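Local structure of RagA protein (Porphyromonas gingivalis, 6SLN) at residues A304-A309 with S389-V394; G338-P343 with D380-Y385; N445-I450 with T457-A462; F501-E506 with M521-I526. The protein probably imports peptides across the outer membrane as a beta-barrel receptor of the TonB-dependent family. All coordinates share one frame; numbering follows the deposited sequence.

The four contacts form two pairs on opposite sides of the chain's centre, with 45 to 51 Å between the centres of one pair and those of the other. Contact 1 and contact 2 come first in the chain, contact 2 nested within the loop that contact 1 closes; their centres lie about 8 Å apart, both join segments at the ends of barrel strands, and contact 2 has residues that pack on the bound peptide. Contact 3 and contact 4 follow in series as successive hairpins of the barrel wall, about 9 Å apart between centres, where strand 456-475 pairs with strand 487-510. Both touch the same phospholipid. One pair thus lies at the end of the barrel where the peptide is bound, the other in wall that probably faces the membrane.

Contact 1. Residues A304-A309 with S389-V394; sequences ALFKTA and SGTFGV
Apolar contacts carry this buried meeting of two segments, led by Phe306 and Leu305 against the helix that contains residues 390-394. The methyl Val394 CG2 is the shared target. It sits at the edge of the Phe306 ring, near its plane, 3.6 Å from Phe306 CE1, and Leu305 CD1 also reaches Val394 CG2, at 3.9 Å. The side chains of Val394 and Phe306 lie roughly perpendicular, whereas those of Val394 and Leu305 run alongside in opposite senses. Further round the same ring, Thr391 CG2 approaches Phe306 CZ obliquely at 3.5 Å. For both Leu305 and Phe306, CG lies anti to the carbonyl carbon, which sends the two side chains toward the helix.

The contact joins the end of helix 301-305 to helix 390-396, two short helices set in the loops between barrel strands. Backbone atoms supply the rest of the surface met by the ring: Gly390 C lies 3.9 Å from Phe306 CE1, and both it and Thr391 N meet the ring edge in its plane.

Polar interactions serve each side separately. Val394 N hydrogen-bonds to Gly390 O at 2.9 Å within the helix, and Thr391 OG1, turned from the ring, is hydrogen-bonded to Gln982. Leu305 and Lys307 make backbone hydrogen bonds to Arg341 and Met339, tying the first segment to the neighbouring loop.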
# COMPACT_ATOMS: atom_id res chain seq x y z
N ALA A 304 -23.54 28.52 7.13
CA ALA A 304 -23.63 27.26 6.40
C ALA A 304 -22.27 26.61 6.20
O ALA A 304 -22.19 25.39 6.07
CB ALA A 304 -24.29 27.51 5.04
N LEU A 305 -21.19 27.41 6.15
CA LEU A 305 -19.88 26.87 5.82
C LEU A 305 -18.79 27.14 6.85
O LEU A 305 -17.66 26.68 6.64
CB LEU A 305 -19.41 27.37 4.44
CG LEU A 305 -20.34 26.87 3.33
CD1 LEU A 305 -20.64 28.00 2.39
CD2 LEU A 305 -19.82 25.63 2.60
N PHE A 306 -19.07 27.85 7.94
CA PHE A 306 -18.06 28.09 8.97
C PHE A 306 -18.73 28.01 10.33
O PHE A 306 -19.89 28.38 10.49
CB PHE A 306 -17.35 29.45 8.81
CG PHE A 306 -16.43 29.52 7.62
CD1 PHE A 306 -16.94 29.76 6.35
CD2 PHE A 306 -15.07 29.33 7.76
CE1 PHE A 306 -16.10 29.82 5.25
CE2 PHE A 306 -14.23 29.41 6.69
CZ PHE A 306 -14.74 29.65 5.42
N LYS A 307 -17.96 27.55 11.30
CA LYS A 307 -18.45 27.24 12.64
C LYS A 307 -17.43 27.77 13.62
O LYS A 307 -16.30 28.07 13.26
CB LYS A 307 -18.65 25.73 12.82
CG LYS A 307 -17.38 24.92 12.46
CD LYS A 307 -17.44 23.42 12.83
CE LYS A 307 -16.18 22.98 13.60
NZ LYS A 307 -16.39 21.80 14.50
N THR A 308 -17.84 27.89 14.87
CA THR A 308 -16.87 28.05 15.94
C THR A 308 -16.29 26.69 16.24
O THR A 308 -17.01 25.68 16.29
CB THR A 308 -17.53 28.65 17.18
OG1 THR A 308 -18.15 29.89 16.84
CG2 THR A 308 -16.50 28.92 18.24
N ALA A 309 -14.97 26.63 16.40
CA ALA A 309 -14.32 25.35 16.62
C ALA A 309 -13.51 25.40 17.91
O ALA A 309 -12.94 26.45 18.25
CB ALA A 309 -13.41 24.98 15.45
N SER A 389 -18.43 26.52 -2.09
CA SER A 389 -17.31 26.19 -1.23
C SER A 389 -16.62 27.44 -0.69
O SER A 389 -16.51 28.45 -1.38
CB SER A 389 -16.31 25.32 -1.99
OG SER A 389 -15.09 25.21 -1.29
N GLY A 390 -16.19 27.38 0.57
CA GLY A 390 -15.27 28.34 1.13
C GLY A 390 -15.84 29.72 1.32
O GLY A 390 -17.03 29.97 1.13
N THR A 391 -14.95 30.63 1.71
CA THR A 391 -15.37 32.03 1.83
C THR A 391 -15.89 32.55 0.51
O THR A 391 -16.75 33.43 0.48
CB THR A 391 -14.22 32.89 2.31
OG1 THR A 391 -13.05 32.57 1.55
CG2 THR A 391 -13.95 32.66 3.78
N PHE A 392 -15.40 31.99 -0.60
CA PHE A 392 -15.97 32.30 -1.90
C PHE A 392 -17.46 31.99 -1.94
O PHE A 392 -18.26 32.81 -2.39
CB PHE A 392 -15.24 31.52 -2.99
CG PHE A 392 -15.92 31.58 -4.31
CD1 PHE A 392 -15.97 32.76 -5.02
CD2 PHE A 392 -16.53 30.46 -4.83
CE1 PHE A 392 -16.60 32.82 -6.25
CE2 PHE A 392 -17.17 30.51 -6.06
CZ PHE A 392 -17.20 31.70 -6.77
N GLY A 393 -17.84 30.79 -1.49
CA GLY A 393 -19.24 30.42 -1.51
C GLY A 393 -20.07 31.20 -0.50
O GLY A 393 -21.23 31.53 -0.76
N VAL A 394 -19.47 31.50 0.65
CA VAL A 394 -20.15 32.34 1.64
C VAL A 394 -20.66 33.62 1.01
O VAL A 394 -21.78 34.07 1.29
CB VAL A 394 -19.20 32.63 2.82
CG1 VAL A 394 -19.80 33.69 3.73
CG2 VAL A 394 -18.92 31.34 3.59

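Contact 2. Residues G338-P343 with D380-Y385; sequences GMAREP and DYFGKY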
# COMPACT_ATOMS: atom_id res chain seq x y z
N GLY A 338 -10.60 22.83 12.98
CA GLY A 338 -10.70 23.81 11.92
C GLY A 338 -12.03 24.54 11.97
O GLY A 338 -13.08 23.95 12.22
N MET A 339 -11.99 25.85 11.74
CA MET A 339 -13.24 26.60 11.83
C MET A 339 -14.07 26.53 10.56
O MET A 339 -15.29 26.70 10.63
CB MET A 339 -12.97 28.05 12.20
CG MET A 339 -11.92 28.71 11.38
SD MET A 339 -12.14 30.46 11.61
CE MET A 339 -13.14 30.80 10.17
N ALA A 340 -13.46 26.30 9.40
CA ALA A 340 -14.29 25.98 8.25
C ALA A 340 -14.98 24.65 8.49
O ALA A 340 -14.45 23.77 9.17
CB ALA A 340 -13.47 25.91 6.97
N ARG A 341 -16.20 24.52 7.96
CA ARG A 341 -16.97 23.32 8.24
C ARG A 341 -16.38 22.11 7.53
O ARG A 341 -16.44 21.00 8.07
CB ARG A 341 -18.43 23.52 7.85
CG ARG A 341 -19.20 24.28 8.88
CD ARG A 341 -20.68 24.10 8.59
NE ARG A 341 -21.44 25.09 9.32
CZ ARG A 341 -21.80 24.96 10.59
NH1 ARG A 341 -21.47 23.87 11.28
NH2 ARG A 341 -22.48 25.93 11.19
N GLU A 342 -15.83 22.32 6.33
CA GLU A 342 -14.86 21.41 5.73
C GLU A 342 -13.85 21.00 6.79
O GLU A 342 -13.11 21.85 7.32
CB GLU A 342 -14.17 22.07 4.55
CG GLU A 342 -14.16 21.24 3.31
CD GLU A 342 -13.36 21.91 2.23
OE1 GLU A 342 -12.30 21.37 1.86
OE2 GLU A 342 -13.79 23.00 1.77
N PRO A 343 -13.83 19.73 7.18
CA PRO A 343 -13.10 19.35 8.38
C PRO A 343 -11.62 19.55 8.21
O PRO A 343 -11.04 19.25 7.16
CB PRO A 343 -13.44 17.87 8.54
CG PRO A 343 -14.76 17.75 7.84
CD PRO A 343 -14.61 18.61 6.64
N ASP A 380 -9.40 20.94 1.60
CA ASP A 380 -8.66 20.92 0.36
C ASP A 380 -9.48 21.42 -0.81
O ASP A 380 -9.33 20.95 -1.94
CB ASP A 380 -8.12 19.51 0.10
CG ASP A 380 -6.90 19.20 0.96
OD1 ASP A 380 -6.11 20.13 1.24
OD2 ASP A 380 -6.75 18.04 1.38
N TYR A 381 -10.36 22.39 -0.57
CA TYR A 381 -11.00 23.12 -1.65
C TYR A 381 -10.69 24.59 -1.61
O TYR A 381 -10.85 25.27 -2.63
CB TYR A 381 -12.52 22.90 -1.62
CG TYR A 381 -12.90 21.52 -2.11
CD1 TYR A 381 -12.39 21.03 -3.30
CD2 TYR A 381 -13.74 20.71 -1.37
CE1 TYR A 381 -12.73 19.78 -3.75
CE2 TYR A 381 -14.08 19.45 -1.82
CZ TYR A 381 -13.57 18.99 -3.01
OH TYR A 381 -13.89 17.74 -3.47
N PHE A 382 -10.21 25.09 -0.47
CA PHE A 382 -9.89 26.49 -0.33
C PHE A 382 -8.80 26.91 -1.31
O PHE A 382 -7.97 26.10 -1.74
CB PHE A 382 -9.48 26.78 1.11
CG PHE A 382 -10.65 26.78 2.07
CD1 PHE A 382 -11.35 27.94 2.31
CD2 PHE A 382 -11.06 25.62 2.69
CE1 PHE A 382 -12.42 27.95 3.16
CE2 PHE A 382 -12.13 25.62 3.54
CZ PHE A 382 -12.81 26.79 3.77
N GLY A 383 -8.84 28.18 -1.69
CA GLY A 383 -7.96 28.66 -2.72
C GLY A 383 -8.38 28.31 -4.13
O GLY A 383 -7.86 28.90 -5.07
N LYS A 384 -9.28 27.36 -4.31
CA LYS A 384 -9.90 27.11 -5.60
C LYS A 384 -11.35 27.61 -5.58
O LYS A 384 -11.92 27.92 -4.53
CB LYS A 384 -9.82 25.62 -5.95
CG LYS A 384 -8.44 25.21 -6.38
CD LYS A 384 -8.33 23.72 -6.65
CE LYS A 384 -8.41 22.92 -5.37
NZ LYS A 384 -8.49 21.45 -5.65
N TYR A 385 -11.92 27.73 -6.78
CA TYR A 385 -13.20 28.40 -6.98
C TYR A 385 -14.23 27.34 -7.36
O TYR A 385 -14.41 27.00 -8.53
CB TYR A 385 -13.12 29.51 -8.06
CG TYR A 385 -12.61 30.80 -7.50
CD1 TYR A 385 -13.40 31.59 -6.67
CD2 TYR A 385 -11.32 31.23 -7.77
CE1 TYR A 385 -12.91 32.78 -6.15
CE2 TYR A 385 -10.82 32.42 -7.26
CZ TYR A 385 -11.61 33.19 -6.45
OH TYR A 385 -11.09 34.36 -5.95
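The Phe382 ring is met obliquely by two atoms of the 338-343 loop: Ala340 CB, 3.4 Å from Phe382 CZ, and Glu342 OE2, 3.6 Å from Phe382 CE2. The Glu342 carboxylate comes tip to tip with this ring, the two planes only 19° apart. Against Tyr381 the same carboxylate is turned by 57°, with OE2 in the plane of the phenol at its edge and OE1 oblique, 3.6 Å from Tyr381 CD2. The Glu342 carboxylate thus touches both aromatic side chains, its chain extended beyond CG so that it reaches the opposing backbone. There OE1 takes a weak, bent hydrogen bond from Tyr381 N (3.3 Å, 124° at the hydrogen) and lies 2.9 Å from Asp380 N. The weak Tyr381 bond may offset part of the charge, while nearby Asp380 and Glu426 could raise the acid's pKa.

The contact connects the loop between strands 325-337 and 345-360 to the one that leads from strand 363-377 to helix 390-396, where residues 381-384 form a type II beta turn. Next along this loop, Lys384 and Tyr385 pack on the bound peptide. Helix 426-432 borders the other loop, with Glu342 touching Glu426 and Pro343 touching Ala430.

Contact 3. Residues N445-I450 with T457-A462; sequences NGFAQI and TLKAQA. With 3PE (1,2-Distearoyl-sn-glycerophosphoethanolamine), chain G.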
# COMPACT_ATOMS: atom_id res chain seq x y z
N ASN A 445 18.00 11.49 19.10
CA ASN A 445 19.26 12.22 19.04
C ASN A 445 20.13 11.78 20.20
O ASN A 445 19.67 11.73 21.34
CB ASN A 445 19.03 13.72 19.12
CG ASN A 445 17.69 14.13 18.53
OD1 ASN A 445 16.73 14.28 19.27
ND2 ASN A 445 17.63 14.32 17.21
N GLY A 446 21.39 11.48 19.91
CA GLY A 446 22.37 11.24 20.95
C GLY A 446 23.65 11.98 20.63
O GLY A 446 24.01 12.17 19.46
N PHE A 447 24.35 12.39 21.68
CA PHE A 447 25.64 13.06 21.52
C PHE A 447 26.61 12.61 22.60
O PHE A 447 26.22 12.32 23.74
CB PHE A 447 25.50 14.60 21.54
CG PHE A 447 25.35 15.18 22.92
CD1 PHE A 447 26.46 15.46 23.71
CD2 PHE A 447 24.08 15.47 23.42
CE1 PHE A 447 26.31 15.98 24.99
CE2 PHE A 447 23.92 16.00 24.69
CZ PHE A 447 25.04 16.26 25.47
N ALA A 448 27.89 12.56 22.23
CA ALA A 448 28.99 12.33 23.15
C ALA A 448 29.92 13.53 23.13
O ALA A 448 30.20 14.09 22.06
CB ALA A 448 29.78 11.07 22.77
N GLN A 449 30.39 13.95 24.30
CA GLN A 449 31.34 15.05 24.38
C GLN A 449 32.59 14.58 25.11
O GLN A 449 32.55 14.31 26.31
CB GLN A 449 30.73 16.27 25.05
CG GLN A 449 31.02 17.53 24.26
CD GLN A 449 30.52 18.78 24.93
OE1 GLN A 449 29.51 19.36 24.53
NE2 GLN A 449 31.24 19.22 25.96
N ILE A 450 33.69 14.48 24.37
CA ILE A 450 34.97 14.05 24.89
C ILE A 450 35.87 15.28 25.03
O ILE A 450 36.20 15.93 24.03
CB ILE A 450 35.63 13.00 23.99
CG1 ILE A 450 34.69 11.81 23.76
CG2 ILE A 450 36.92 12.54 24.59
CD1 ILE A 450 35.40 10.54 23.30
N THR A 457 37.64 20.03 22.84
CA THR A 457 36.34 19.38 22.97
C THR A 457 35.98 18.74 21.64
O THR A 457 36.01 19.42 20.60
CB THR A 457 35.27 20.38 23.41
OG1 THR A 457 35.68 20.98 24.64
CG2 THR A 457 33.94 19.68 23.62
N LEU A 458 35.68 17.44 21.66
CA LEU A 458 35.27 16.69 20.48
C LEU A 458 33.83 16.25 20.68
O LEU A 458 33.55 15.40 21.53
CB LEU A 458 36.17 15.46 20.27
CG LEU A 458 37.65 15.65 20.61
CD1 LEU A 458 38.37 14.34 20.47
CD2 LEU A 458 38.25 16.67 19.68
N LYS A 459 32.91 16.81 19.89
CA LYS A 459 31.50 16.48 20.02
C LYS A 459 31.06 15.62 18.84
O LYS A 459 31.11 16.06 17.69
CB LYS A 459 30.63 17.72 20.12
CG LYS A 459 29.24 17.39 20.61
CD LYS A 459 28.53 18.63 21.14
CE LYS A 459 27.05 18.64 20.74
NZ LYS A 459 26.34 19.80 21.35
N ALA A 460 30.63 14.40 19.14
CA ALA A 460 29.93 13.55 18.19
C ALA A 460 28.44 13.62 18.50
O ALA A 460 28.04 13.50 19.66
CB ALA A 460 30.45 12.11 18.27
N GLN A 461 27.63 13.83 17.47
CA GLN A 461 26.19 13.94 17.63
C GLN A 461 25.50 13.27 16.46
O GLN A 461 25.94 13.40 15.31
CB GLN A 461 25.75 15.41 17.76
CG GLN A 461 24.24 15.59 17.67
CD GLN A 461 23.72 16.74 18.51
OE1 GLN A 461 23.08 16.51 19.54
NE2 GLN A 461 23.98 17.97 18.08
N ALA A 462 24.44 12.52 16.74
CA ALA A 462 23.83 11.72 15.71
C ALA A 462 22.36 11.58 16.04
O ALA A 462 21.98 11.49 17.21
CB ALA A 462 24.51 10.34 15.57
C1 3PE G . 29.19 9.09 3.54
C2 3PE G . 29.60 9.24 4.99
C3 3PE G . 30.46 10.50 5.15
O31 3PE G . 30.95 10.61 6.46
O32 3PE G . 33.06 10.79 5.73
C31 3PE G . 32.34 10.56 6.64
C32 3PE G . 32.94 10.19 8.01
C33 3PE G . 33.50 11.38 8.79
C34 3PE G . 34.27 10.90 10.02
C35 3PE G . 33.48 11.08 11.32
C36 3PE G . 34.43 11.51 12.45
C37 3PE G . 33.93 11.04 13.82
C38 3PE G . 34.90 11.53 14.90
C39 3PE G . 34.31 11.26 16.28
C3A 3PE G . 35.03 12.09 17.34
C3B 3PE G . 34.09 12.34 18.53
O21 3PE G . 28.37 9.28 5.68
O22 3PE G . 28.06 7.46 6.96
C21 3PE G . 28.35 8.60 6.92
C22 3PE G . 28.68 9.32 8.23
C23 3PE G . 28.58 8.38 9.44
C24 3PE G . 29.73 8.72 10.39
C25 3PE G . 29.26 9.04 11.81
C26 3PE G . 30.41 8.84 12.80
C27 3PE G . 29.88 8.87 14.23
C28 3PE G . 31.00 8.68 15.26
C29 3PE G . 30.46 8.83 16.69
C2A 3PE G . 31.15 7.87 17.67
C2B 3PE G . 31.49 8.50 19.04
C2C 3PE G . 31.23 7.48 20.17
C2D 3PE G . 31.62 7.98 21.58
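Strands 435-450 and 456-475 form an antiparallel hairpin of the beta-barrel, and six backbone hydrogen bonds join the segments 445-450 and 457-462. They come in reciprocal pairs at Gly446-Ala462, Ala448-Ala460 and Ile450-Leu458; Ala448 N to Ala460 O, at 2.7 Å, is one example, with the donor in the carbonyl plane.

Lys459 shares its face with Phe447, Gln449 and Gln461. Its CB stands near the CG of the cross-strand partner Gln449, and Lys459 CG, anti to its backbone N, passes 3.7 Å from Ala448 O. The chain crosses Gln449 obliquely, so that Lys459 CD comes 3.6 Å from Gln449 OE1. A bend at chi3 then carries Lys459 CE toward Phe447, 4.4 Å from Phe447 CD1. At the tip, Lys459 NZ stands over the Phe447 ring, 5.1 Å from its centroid and 16° off the normal, a long cation-pi arrangement that is at most weakly attractive. Phe447 CG takes the crowded position between backbone N and carbonyl carbon (chi1 79°), its ring leaning away from strand 456-475. Next to it, Gln461 OE1 lies 3.7 Å from Phe447 CB, its amide plane nearly perpendicular to the ring. Gln449 CG also meets Thr457 CG2.

On the opposite face, which carries Gly446, Ala448, Ile450, Leu458, Ala460 and Ala462, the phospholipid tails lie against small methyls: Ala460 CB is 3.6 Å from C29 of the lipid, and Ala448 CB 3.8 Å from C2D. The amphipathic chemistry implies that this apolar face is turned to the membrane, and that the glutamine- and lysine-bearing face is probably turned to the barrel interior.

Contact 4. Residues F501-E506 with M521-I526; sequences FTNTAE and MGHEYI. With 3PE (1,2-Distearoyl-sn-glycerophosphoethanolamine), chain G; LMT (dodecyl-beta-D-maltoside), chain H.
A phospholipid site on the outer wall of the barrel is built on this hairpin of strands 487-510 and 515-540. His523 is its central polar element. The lipid atom C33 lies 3.3 Å above the imidazole plane, over the ring centre, while NE2 gives a weak hydrogen bond to the ester oxygen O31 at 3.2 Å. At the ring edge, His523 ND1 receives a weak but straight hydrogen bond from Asn503 ND2 (3.4 Å, 177°), the amide and imidazole planes only 8° apart. ND1 accepting and NE2 donating would fit, though both bonds are weak, a neutral ring protonated at NE2.

Phe501 and Tyr525 continue the same face, side by side and pointing the same way, with Phe501 CD1 at the edge of the Tyr525 ring, 3.9 Å from Tyr525 CD2. Lipid atom C23 stands 4.0 Å above the Phe501 plane, and O21 lies 3.3 Å above that of Tyr525, offset toward the rim. The Tyr525 hydroxyl is hydrogen-bonded to Glu527.

Beneath these side chains the strands run antiparallel in regular barrel register, with reciprocal backbone bonds at Phe501-Tyr525, Asn503-His523 and Ala505-Met521. Across the non-hydrogen-bonded pair on the other face, Thr502 OG1 donates to the anti lone pair of Glu524 OE2 at 2.4 Å. Strand 561-580 flanks the hairpin, its Leu570 touching His523, and a detergent tail reaches Phe501 CZ.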
# COMPACT_ATOMS: atom_id res chain seq x y z
N PHE A 501 24.46 13.30 11.08
CA PHE A 501 25.63 13.18 11.94
C PHE A 501 26.46 14.45 11.84
O PHE A 501 26.73 14.94 10.74
CB PHE A 501 26.48 11.97 11.56
CG PHE A 501 25.68 10.75 11.23
CD1 PHE A 501 25.15 10.59 9.97
CD2 PHE A 501 25.49 9.76 12.17
CE1 PHE A 501 24.42 9.49 9.65
CE2 PHE A 501 24.76 8.64 11.85
CZ PHE A 501 24.22 8.51 10.59
N THR A 502 26.88 14.98 12.99
CA THR A 502 27.71 16.16 13.08
C THR A 502 28.86 15.89 14.04
O THR A 502 28.63 15.52 15.20
CB THR A 502 26.93 17.39 13.55
OG1 THR A 502 25.89 17.68 12.61
CG2 THR A 502 27.87 18.60 13.67
N ASN A 503 30.09 16.12 13.57
CA ASN A 503 31.28 15.76 14.32
C ASN A 503 32.24 16.95 14.30
O ASN A 503 32.67 17.39 13.23
CB ASN A 503 31.92 14.51 13.72
CG ASN A 503 31.05 13.29 13.89
OD1 ASN A 503 30.78 12.87 15.02
ND2 ASN A 503 30.58 12.72 12.79
N THR A 504 32.56 17.47 15.49
CA THR A 504 33.31 18.71 15.59
C THR A 504 34.40 18.60 16.63
O THR A 504 34.20 18.02 17.70
CB THR A 504 32.40 19.90 15.95
OG1 THR A 504 31.78 19.66 17.22
CG2 THR A 504 31.33 20.11 14.89
N ALA A 505 35.53 19.21 16.32
CA ALA A 505 36.65 19.34 17.25
C ALA A 505 36.88 20.82 17.47
O ALA A 505 37.04 21.57 16.50
CB ALA A 505 37.90 18.65 16.71
N GLU A 506 36.85 21.25 18.73
CA GLU A 506 37.03 22.65 19.08
C GLU A 506 38.20 22.76 20.03
O GLU A 506 38.26 22.05 21.04
CB GLU A 506 35.76 23.25 19.73
CG GLU A 506 35.89 24.74 20.05
CD GLU A 506 34.76 25.28 20.90
OE1 GLU A 506 34.77 25.02 22.12
OE2 GLU A 506 33.87 25.96 20.35
N MET A 521 37.19 22.67 13.89
CA MET A 521 36.95 21.89 12.68
C MET A 521 35.71 21.02 12.87
O MET A 521 35.42 20.56 13.98
CB MET A 521 38.16 21.00 12.35
CG MET A 521 39.46 21.76 12.22
SD MET A 521 39.71 22.33 10.53
CE MET A 521 40.90 21.14 9.93
N GLY A 522 34.97 20.81 11.79
CA GLY A 522 33.71 20.10 11.87
C GLY A 522 33.41 19.30 10.63
O GLY A 522 33.76 19.70 9.51
N HIS A 523 32.75 18.16 10.82
CA HIS A 523 32.24 17.32 9.75
C HIS A 523 30.76 17.06 9.97
O HIS A 523 30.30 16.96 11.12
CB HIS A 523 32.96 15.97 9.66
CG HIS A 523 32.12 14.90 9.04
ND1 HIS A 523 31.31 14.06 9.79
CD2 HIS A 523 31.92 14.56 7.74
CE1 HIS A 523 30.66 13.25 8.97
NE2 HIS A 523 31.01 13.52 7.73
N GLU A 524 30.01 16.91 8.88
CA GLU A 524 28.56 16.80 8.95
C GLU A 524 28.03 16.04 7.74
O GLU A 524 28.36 16.39 6.60
CB GLU A 524 27.94 18.19 9.03
CG GLU A 524 26.44 18.21 8.85
CD GLU A 524 25.81 19.37 9.58
OE1 GLU A 524 25.71 20.48 9.01
OE2 GLU A 524 25.45 19.17 10.75
N TYR A 525 27.19 15.02 7.98
CA TYR A 525 26.50 14.27 6.94
C TYR A 525 25.01 14.17 7.28
O TYR A 525 24.64 13.69 8.36
CB TYR A 525 27.09 12.87 6.76
CG TYR A 525 26.37 12.01 5.73
CD1 TYR A 525 26.54 12.23 4.37
CD2 TYR A 525 25.51 10.98 6.12
CE1 TYR A 525 25.89 11.45 3.43
CE2 TYR A 525 24.85 10.20 5.17
CZ TYR A 525 25.06 10.44 3.83
OH TYR A 525 24.42 9.67 2.87
N ILE A 526 24.17 14.65 6.38
CA ILE A 526 22.72 14.53 6.50
C ILE A 526 22.23 13.83 5.25
O ILE A 526 22.70 14.11 4.14
CB ILE A 526 22.02 15.90 6.70
CG1 ILE A 526 22.15 16.77 5.45
CG2 ILE A 526 22.57 16.67 7.90
CD1 ILE A 526 21.41 18.09 5.55
C1 3PE G . 29.19 9.09 3.54
C2 3PE G . 29.60 9.24 4.99
C3 3PE G . 30.46 10.50 5.15
O31 3PE G . 30.95 10.61 6.46
O32 3PE G . 33.06 10.79 5.73
C31 3PE G . 32.34 10.56 6.64
C32 3PE G . 32.94 10.19 8.01
C33 3PE G . 33.50 11.38 8.79
C34 3PE G . 34.27 10.90 10.02
C35 3PE G . 33.48 11.08 11.32
C36 3PE G . 34.43 11.51 12.45
C37 3PE G . 33.93 11.04 13.82
C38 3PE G . 34.90 11.53 14.90
C39 3PE G . 34.31 11.26 16.28
C3A 3PE G . 35.03 12.09 17.34
C3B 3PE G . 34.09 12.34 18.53
O21 3PE G . 28.37 9.28 5.68
O22 3PE G . 28.06 7.46 6.96
C21 3PE G . 28.35 8.60 6.92
C22 3PE G . 28.68 9.32 8.23
C23 3PE G . 28.58 8.38 9.44
C24 3PE G . 29.73 8.72 10.39
C25 3PE G . 29.26 9.04 11.81
C26 3PE G . 30.41 8.84 12.80
C27 3PE G . 29.88 8.87 14.23
C28 3PE G . 31.00 8.68 15.26
C29 3PE G . 30.46 8.83 16.69
C2A 3PE G . 31.15 7.87 17.67
C2B 3PE G . 31.49 8.50 19.04
C2C 3PE G . 31.23 7.48 20.17
C2D 3PE G . 31.62 7.98 21.58
C1B LMT H . 24.50 5.51 0.39
C2B LMT H . 22.94 5.31 0.20
C3B LMT H . 22.58 4.50 -1.07
C4B LMT H . 23.38 5.10 -2.25
C5B LMT H . 24.83 4.76 -1.87
C6B LMT H . 25.77 4.80 -3.09
O1B LMT H . 25.06 4.60 1.31
O2B LMT H . 22.40 4.73 1.33
O3B LMT H . 21.23 4.42 -1.29
O4' LMT H . 23.02 4.55 -3.46
O5B LMT H . 25.27 5.58 -0.80
O6B LMT H . 26.49 3.61 -3.20
C1' LMT H . 26.01 4.06 5.18
C2' LMT H . 25.23 5.38 4.96
C3' LMT H . 24.62 5.24 3.55
C4' LMT H . 25.70 5.15 2.46
C5' LMT H . 26.88 4.19 2.90
C6' LMT H . 28.20 4.46 2.18
O1' LMT H . 26.42 3.79 6.49
O2' LMT H . 24.18 5.53 5.84
O3' LMT H . 23.73 6.26 3.29
O5' LMT H . 27.16 4.11 4.31
O6' LMT H . 28.01 5.49 1.24
C1 LMT H . 26.38 4.78 7.53
C2 LMT H . 26.02 4.05 8.81
C3 LMT H . 25.64 4.90 10.00
C4 LMT H . 26.06 4.22 11.30
C5 LMT H . 26.66 5.22 12.26
C6 LMT H . 26.23 5.06 13.70
C7 LMT H . 26.62 6.31 14.46
C8 LMT H . 26.32 6.22 15.95
C9 LMT H . 26.70 7.51 16.65
C10 LMT H . 26.50 7.46 18.16
C11 LMT H . 26.62 8.85 18.74
C12 LMT H . 26.71 8.88 20.24